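Local atomic coordinates of enoyl-CoA hydratase (Mycobacterium thermoresistibile, PDB entry 3T3W), a protein that probably catalyses the hydration of 2-trans-enoyl-CoA thioesters to 3-hydroxyacyl-CoA, a step of fatty-acid breakdown. Residues F[188-191]-F[192-195]; F[225-228]-F[229-232]; F[234-237]-F[238-241]. One frame throughout, in Å; residues are numbered along the deposited sequence. Where two conformers were deposited one is given.

Contact 1. Residues F[188-191]-F[192-195]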
loop_
_atom_site.group_PDB
_atom_site.type_symbol
_atom_site.label_atom_id
_atom_site.label_comp_id
_atom_site.label_asym_id
_atom_site.label_seq_id
_atom_site.Cartn_x
_atom_site.Cartn_y
_atom_site.Cartn_z
ATOM N N ALA F 188 -4.543 31.890 5.446
ATOM C CA ALA F 188 -4.076 31.568 4.095
ATOM C C ALA F 188 -2.570 31.346 4.078
ATOM O O ALA F 188 -2.089 30.408 3.440
ATOM C CB ALA F 188 -4.506 32.679 3.116
ATOM N N GLU F 189 -1.823 32.189 4.791
ATOM C CA GLU F 189 -0.357 32.064 4.806
ATOM C C GLU F 189 0.029 30.743 5.452
ATOM O O GLU F 189 0.891 30.023 4.941
ATOM C CB GLU F 189 0.284 33.279 5.511
ATOM C CG GLU F 189 1.755 33.150 5.857
ATOM C CD GLU F 189 2.294 34.297 6.742
ATOM O OE1 GLU F 189 1.706 34.611 7.806
ATOM O OE2 GLU F 189 3.331 34.881 6.383
ATOM N N GLU F 190 -0.644 30.382 6.531
ATOM C CA GLU F 190 -0.347 29.106 7.197
ATOM C C GLU F 190 -0.589 27.901 6.304
ATOM O O GLU F 190 0.246 26.995 6.244
ATOM C CB GLU F 190 -1.112 28.978 8.538
ATOM C CG GLU F 190 -0.776 27.672 9.233
ATOM C CD GLU F 190 -1.483 27.478 10.568
ATOM O OE1 GLU F 190 -2.257 28.362 10.991
ATOM O OE2 GLU F 190 -1.185 26.445 11.220
ATOM N N VAL F 191 -1.722 27.855 5.594
ATOM C CA VAL F 191 -1.992 26.732 4.706
ATOM C C VAL F 191 -1.139 26.785 3.462
ATOM O O VAL F 191 -0.857 25.752 2.901
ATOM C CB VAL F 191 -3.505 26.508 4.356
ATOM C CG1 VAL F 191 -4.291 26.297 5.675
ATOM C CG2 VAL F 191 -4.105 27.686 3.651
ATOM N N ALA F 192 -0.721 27.965 3.002
ATOM C CA ALA F 192 0.226 28.009 1.892
ATOM C C ALA F 192 1.566 27.294 2.276
ATOM O O ALA F 192 2.182 26.649 1.433
ATOM C CB ALA F 192 0.498 29.477 1.469
ATOM N N GLN F 193 1.971 27.387 3.544
ATOM C CA GLN F 193 3.226 26.769 4.008
ATOM C C GLN F 193 3.194 25.242 3.915
ATOM O O GLN F 193 4.242 24.597 3.741
ATOM C CB GLN F 193 3.536 27.174 5.447
ATOM C CG GLN F 193 3.946 28.612 5.640
ATOM C CD GLN F 193 4.203 28.959 7.099
ATOM O OE1 GLN F 193 3.419 28.605 8.004
ATOM N NE2 GLN F 193 5.288 29.665 7.340
ATOM N N THR F 194 2.003 24.640 4.039
ATOM C CA THR F 194 1.861 23.189 3.947
ATOM C C THR F 194 1.717 22.719 2.503
ATOM O O THR F 194 1.827 21.530 2.236
ATOM C CB THR F 194 0.632 22.651 4.739
ATOM O OG1 THR F 194 -0.588 23.004 4.054
ATOM C CG2 THR F 194 0.576 23.194 6.177
ATOM N N GLY F 195 1.439 23.651 1.600
ATOM C CA GLY F 195 1.220 23.354 0.194
ATOM C C GLY F 195 -0.237 23.212 -0.210
ATOM O O GLY F 195 -0.542 23.102 -1.423
HETATM O O HOH W 1 2.078 25.976 8.210
#
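A Schellman motif closes the short helix 188-194: Gly195 takes a positive phi of 96°, and its N turns back to bond Ala192 O at 3.1 Å and, weakly, Val191 O. Val191 O is a further acceptor in this last turn, for Thr194 N donates to it over 3.3 Å, coming from above the carbonyl plane rather than along a lone pair. One turn earlier Ala192 N reaches Ala188 O at 2.8 Å, and Ala188 and Ala192 both rest on Val200 of strand 199-201. The next amide is already shared: Gln193 N bonds Glu189 O at 3.2 Å and, weakly, Glu190 O. The extended Glu190 side chain leaves this helix to form salt bridges with Lys175 and Arg184. Gln193 sits at a subunit boundary, where Gln193 O of this chain appears to accept a hydrogen bond from Gln193 NE2 of the second subunit. In the conformer described, one of two, the side chain of Gln193 in this chain runs back along the helix, and a water donates to both Gln193 OE1 and Glu190 O. Thr194 OG1 lies 3.0 Å from Val191 O, placed there by a chi1 of 72° that sets it between the backbone N and the carbonyl carbon; its proton may go to Val191 O or to Glu170 O, and which is not settled.

Contact 2. Residues F[225-228]-F[229-232]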
loop_
_atom_site.group_PDB
_atom_site.type_symbol
_atom_site.label_atom_id
_atom_site.label_comp_id
_atom_site.label_asym_id
_atom_site.label_seq_id
_atom_site.Cartn_x
_atom_site.Cartn_y
_atom_site.Cartn_z
ATOM N N LEU F 225 -2.631 18.058 -20.447
ATOM C CA LEU F 225 -3.201 18.486 -19.134
ATOM C C LEU F 225 -3.867 17.342 -18.404
ATOM O O LEU F 225 -3.675 17.172 -17.202
ATOM C CB LEU F 225 -4.218 19.665 -19.263
ATOM C CG LEU F 225 -3.643 20.999 -19.766
ATOM C CD1 LEU F 225 -4.783 21.971 -20.113
ATOM C CD2 LEU F 225 -2.677 21.614 -18.759
ATOM N N ARG F 226 -4.684 16.580 -19.130
ATOM C CA ARG F 226 -5.370 15.425 -18.541
ATOM C C ARG F 226 -4.316 14.453 -17.952
ATOM O O ARG F 226 -4.472 13.971 -16.835
ATOM C CB ARG F 226 -6.185 14.671 -19.614
ATOM C CG ARG F 226 -6.856 13.412 -19.069
ATOM C CD ARG F 226 -7.750 12.695 -20.112
ATOM N NE ARG F 226 -8.498 11.615 -19.431
ATOM C CZ ARG F 226 -9.712 11.191 -19.760
ATOM N NH1 ARG F 226 -10.271 10.227 -19.034
ATOM N NH2 ARG F 226 -10.362 11.700 -20.807
ATOM N N GLN F 227 -3.281 14.160 -18.722
ATOM C CA GLN F 227 -2.350 13.136 -18.256
ATOM C C GLN F 227 -1.350 13.665 -17.208
ATOM O O GLN F 227 -0.935 12.880 -16.354
ATOM C CB GLN F 227 -1.689 12.402 -19.395
ATOM C CG GLN F 227 -2.672 11.570 -20.284
ATOM C CD GLN F 227 -3.481 10.507 -19.544
ATOM O OE1 GLN F 227 -4.437 10.807 -18.846
ATOM N NE2 GLN F 227 -3.049 9.251 -19.659
ATOM N N ALA F 228 -1.058 14.970 -17.196
ATOM C CA ALA F 228 -0.316 15.579 -16.069
ATOM C C ALA F 228 -1.140 15.444 -14.797
ATOM O O ALA F 228 -0.626 15.074 -13.732
ATOM C CB ALA F 228 0.007 17.070 -16.305
ATOM N N LYS F 229 -2.421 15.756 -14.899
ATOM C CA LYS F 229 -3.327 15.611 -13.747
ATOM C C LYS F 229 -3.368 14.144 -13.297
ATOM O O LYS F 229 -3.265 13.866 -12.086
ATOM C CB LYS F 229 -4.741 16.111 -14.066
ATOM C CG LYS F 229 -5.753 15.903 -12.953
ATOM C CD LYS F 229 -7.041 16.651 -13.292
ATOM C CE LYS F 229 -8.079 16.485 -12.196
ATOM N NZ LYS F 229 -9.030 17.642 -12.154
ATOM N N ARG F 230 -3.501 13.235 -14.262
ATOM C CA ARG F 230 -3.523 11.827 -13.931
ATOM C C ARG F 230 -2.236 11.377 -13.251
ATOM O O ARG F 230 -2.266 10.561 -12.322
ATOM C CB ARG F 230 -3.766 10.961 -15.166
ATOM C CG ARG F 230 -4.110 9.517 -14.756
ATOM C CD ARG F 230 -4.388 8.666 -15.917
ATOM N NE ARG F 230 -4.723 7.261 -15.608
ATOM C CZ ARG F 230 -5.875 6.793 -15.115
ATOM N NH1 ARG F 230 -6.834 7.577 -14.684
ATOM N NH2 ARG F 230 -6.046 5.495 -15.013
ATOM N N ALA F 231 -1.091 11.790 -13.794
ATOM C CA ALA F 231 0.193 11.441 -13.196
ATOM C C ALA F 231 0.207 11.713 -11.691
ATOM O O ALA F 231 0.607 10.868 -10.865
ATOM C CB ALA F 231 1.344 12.200 -13.912
ATOM N N VAL F 232 -0.222 12.919 -11.303
ATOM C CA VAL F 232 -0.198 13.261 -9.877
ATOM C C VAL F 232 -1.273 12.502 -9.083
ATOM O O VAL F 232 -1.014 11.959 -8.022
ATOM C CB VAL F 232 -0.322 14.783 -9.714
ATOM C CG1 VAL F 232 -0.494 15.208 -8.240
ATOM C CG2 VAL F 232 0.911 15.478 -10.354
#
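Lys229, whose CB lies 3.5 Å from Leu225 O one turn back, stretches inward within its own subunit and has its ammonium NZ gripped by three groups: a salt bridge to Asp140 OD2 and hydrogen bonds to the carbonyl oxygens of Val116 and Lys118. Its root belongs to alpha-helix 222-239, of which residues 225-232 form just over two turns, tied by four successive i to i+4 bonds. Arg230 N donates to Arg226 O at 2.8 Å. Ala231 N binds Gln227 O, also at 2.8 Å, with an N-H...O angle of 162°. Lys229 N to Leu225 O and Val232 N to Ala228 O are longer but comparably straight. Among the side chains, the main meeting is between Gln227 and Arg230, which run alongside each other in the same direction with amide and guanidinium planes only 15° apart. Gln227 bends at chi2 (-58°), which brings OE1 back beside the aliphatic part of Arg230, 3.6 Å from CD and 3.7 Å from CB. The contact is of carbon against amide; Gln227 NE2 and the Arg230 guanidinium are engaged elsewhere. Gln227 NE2 bonds Thr254 of the second subunit, whereas Arg230 forms a salt bridge with Asp250 of the third subunit, which probably balances its charge, and a hydrogen bond with Gln246 there. This part of the helix therefore lies in an interface between three copies of the protein. Arg226 also points to the third subunit, its NH1 bonding Ser103 there. Across the turn, Arg230 CB rests 3.5 Å from Arg226 O.

Contact 3. Residues F[234-237]-F[238-241]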
loop_
_atom_site.group_PDB
_atom_site.type_symbol
_atom_site.label_atom_id
_atom_site.label_comp_id
_atom_site.label_asym_id
_atom_site.label_seq_id
_atom_site.Cartn_x
_atom_site.Cartn_y
_atom_site.Cartn_z
ATOM N N GLN F 234 -2.891 9.716 -9.776
ATOM C CA GLN F 234 -2.613 8.288 -9.721
ATOM C C GLN F 234 -1.452 7.994 -8.747
ATOM O O GLN F 234 -1.499 7.005 -8.014
ATOM C CB GLN F 234 -2.311 7.712 -11.131
ATOM C CG GLN F 234 -1.835 6.293 -11.131
ATOM C CD GLN F 234 -2.869 5.281 -10.603
ATOM O OE1 GLN F 234 -4.004 5.624 -10.275
ATOM N NE2 GLN F 234 -2.450 4.023 -10.512
ATOM N N THR F 235 -0.429 8.852 -8.707
ATOM C CA THR F 235 0.597 8.745 -7.679
ATOM C C THR F 235 -0.060 8.772 -6.269
ATOM O O THR F 235 0.229 7.925 -5.443
ATOM C CB THR F 235 1.686 9.830 -7.797
ATOM O OG1 THR F 235 2.427 9.603 -9.004
ATOM C CG2 THR F 235 2.661 9.770 -6.609
ATOM N N LEU F 236 -0.971 9.714 -6.037
ATOM C CA LEU F 236 -1.710 9.801 -4.764
ATOM C C LEU F 236 -2.544 8.557 -4.483
ATOM O O LEU F 236 -2.525 8.010 -3.363
ATOM C CB LEU F 236 -2.598 11.046 -4.735
ATOM C CG LEU F 236 -1.886 12.392 -4.654
ATOM C CD1 LEU F 236 -2.836 13.572 -4.840
ATOM C CD2 LEU F 236 -1.100 12.548 -3.360
ATOM N N ASP F 237 -3.197 8.025 -5.508
ATOM C CA ASP F 237 -3.965 6.794 -5.287
ATOM C C ASP F 237 -3.077 5.539 -5.026
ATOM O O ASP F 237 -3.437 4.710 -4.172
ATOM C CB ASP F 237 -4.934 6.596 -6.466
ATOM C CG ASP F 237 -6.107 7.555 -6.397
ATOM O OD1 ASP F 237 -6.587 7.829 -5.258
ATOM O OD2 ASP F 237 -6.612 8.006 -7.476
ATOM N N VAL F 238 -1.919 5.441 -5.691
ATOM C CA VAL F 238 -0.913 4.423 -5.339
ATOM C C VAL F 238 -0.429 4.575 -3.898
ATOM O O VAL F 238 -0.259 3.576 -3.187
ATOM C CB VAL F 238 0.237 4.365 -6.353
ATOM C CG1 VAL F 238 1.346 3.442 -5.873
ATOM C CG2 VAL F 238 -0.346 3.923 -7.726
ATOM N N GLN F 239 -0.202 5.822 -3.486
ATOM C CA GLN F 239 0.119 6.154 -2.091
ATOM C C GLN F 239 -0.982 5.793 -1.111
ATOM O O GLN F 239 -0.718 5.762 0.084
ATOM C CB GLN F 239 0.431 7.636 -1.916
ATOM C CG GLN F 239 1.732 8.099 -2.564
ATOM C CD GLN F 239 1.938 9.607 -2.432
ATOM O OE1 GLN F 239 1.065 10.348 -1.911
ATOM N NE2 GLN F 239 3.126 10.078 -2.830
ATOM N N GLY F 240 -2.196 5.590 -1.576
ATOM C CA GLY F 240 -3.308 5.176 -0.715
ATOM C C GLY F 240 -4.463 6.151 -0.605
ATOM O O GLY F 240 -5.374 5.930 0.202
ATOM N N PHE F 241 -4.499 7.193 -1.432
ATOM C CA PHE F 241 -5.511 8.217 -1.279
ATOM C C PHE F 241 -6.943 7.694 -1.338
ATOM O O PHE F 241 -7.704 7.890 -0.396
ATOM C CB PHE F 241 -5.286 9.379 -2.272
ATOM C CG PHE F 241 -6.275 10.475 -2.130
ATOM C CD1 PHE F 241 -6.203 11.343 -1.054
ATOM C CD2 PHE F 241 -7.281 10.666 -3.049
ATOM C CE1 PHE F 241 -7.140 12.360 -0.865
ATOM C CE2 PHE F 241 -8.210 11.719 -2.877
ATOM C CZ PHE F 241 -8.158 12.535 -1.769
#
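Leu236 CB lies 4.0 Å from Phe241 CB. Close by, Phe241 N donates to Leu236 O at 2.9 Å. Beside them Asp237 OD1 comes to the edge of the Phe241 ring, in its plane and 3.7 Å from CD2; carboxylate and ring planes are 35° apart. Gln239 passes across Leu236 at an angle, Gln239 OE1 3.4 Å from Leu236 CD2; a chi1 of -69° turns its CG back to 3.3 Å from Thr235 O, and the extended chain leads OE1 on to Leu236. Gln234, bent at chi2, brings NE2 to 3.5 Å from Val238 CG2. The backbone here forms the Schellman motif that ends helix 222-239: Gly240 takes a positive phi of 117°, and the defining pair of bonds is Phe241 N to Leu236 O and Gly240 N to Asp237 O. Gly240, also the N-cap of helix 241-263, alone separates the two helices. Farther out, Asp237 OD2 is held by a salt bridge to Arg114 of helix 95-115, on which Leu236 and Phe241 also pack, and Trp169 meets the Phe241 ring edge-to-face. Gln234 NE2 reaches two other chains, binding Ser247 OG of the second subunit and Ala243 O of the third subunit.

Overall arrangement
Along the chain the three contacts come in the order 1, 2, 3. Contact 1 ends the short helix 188-194, which strand 199-201 and helix 206-217 follow; contacts 2 and 3 then share helix 222-239, contact 2 in its body and contact 3 at its end, where helix 241-263 begins. The centres of contacts 2 and 3 lie about 13 Å apart, whereas contact 1 is about 23 Å from contact 2 and 22 Å from contact 3, centre to centre, with no touch. All three reach the second subunit, and contacts 2 and 3 the third as well. Helix 222-239 thus carries side chains into subunit interfaces of the six-chain assembly.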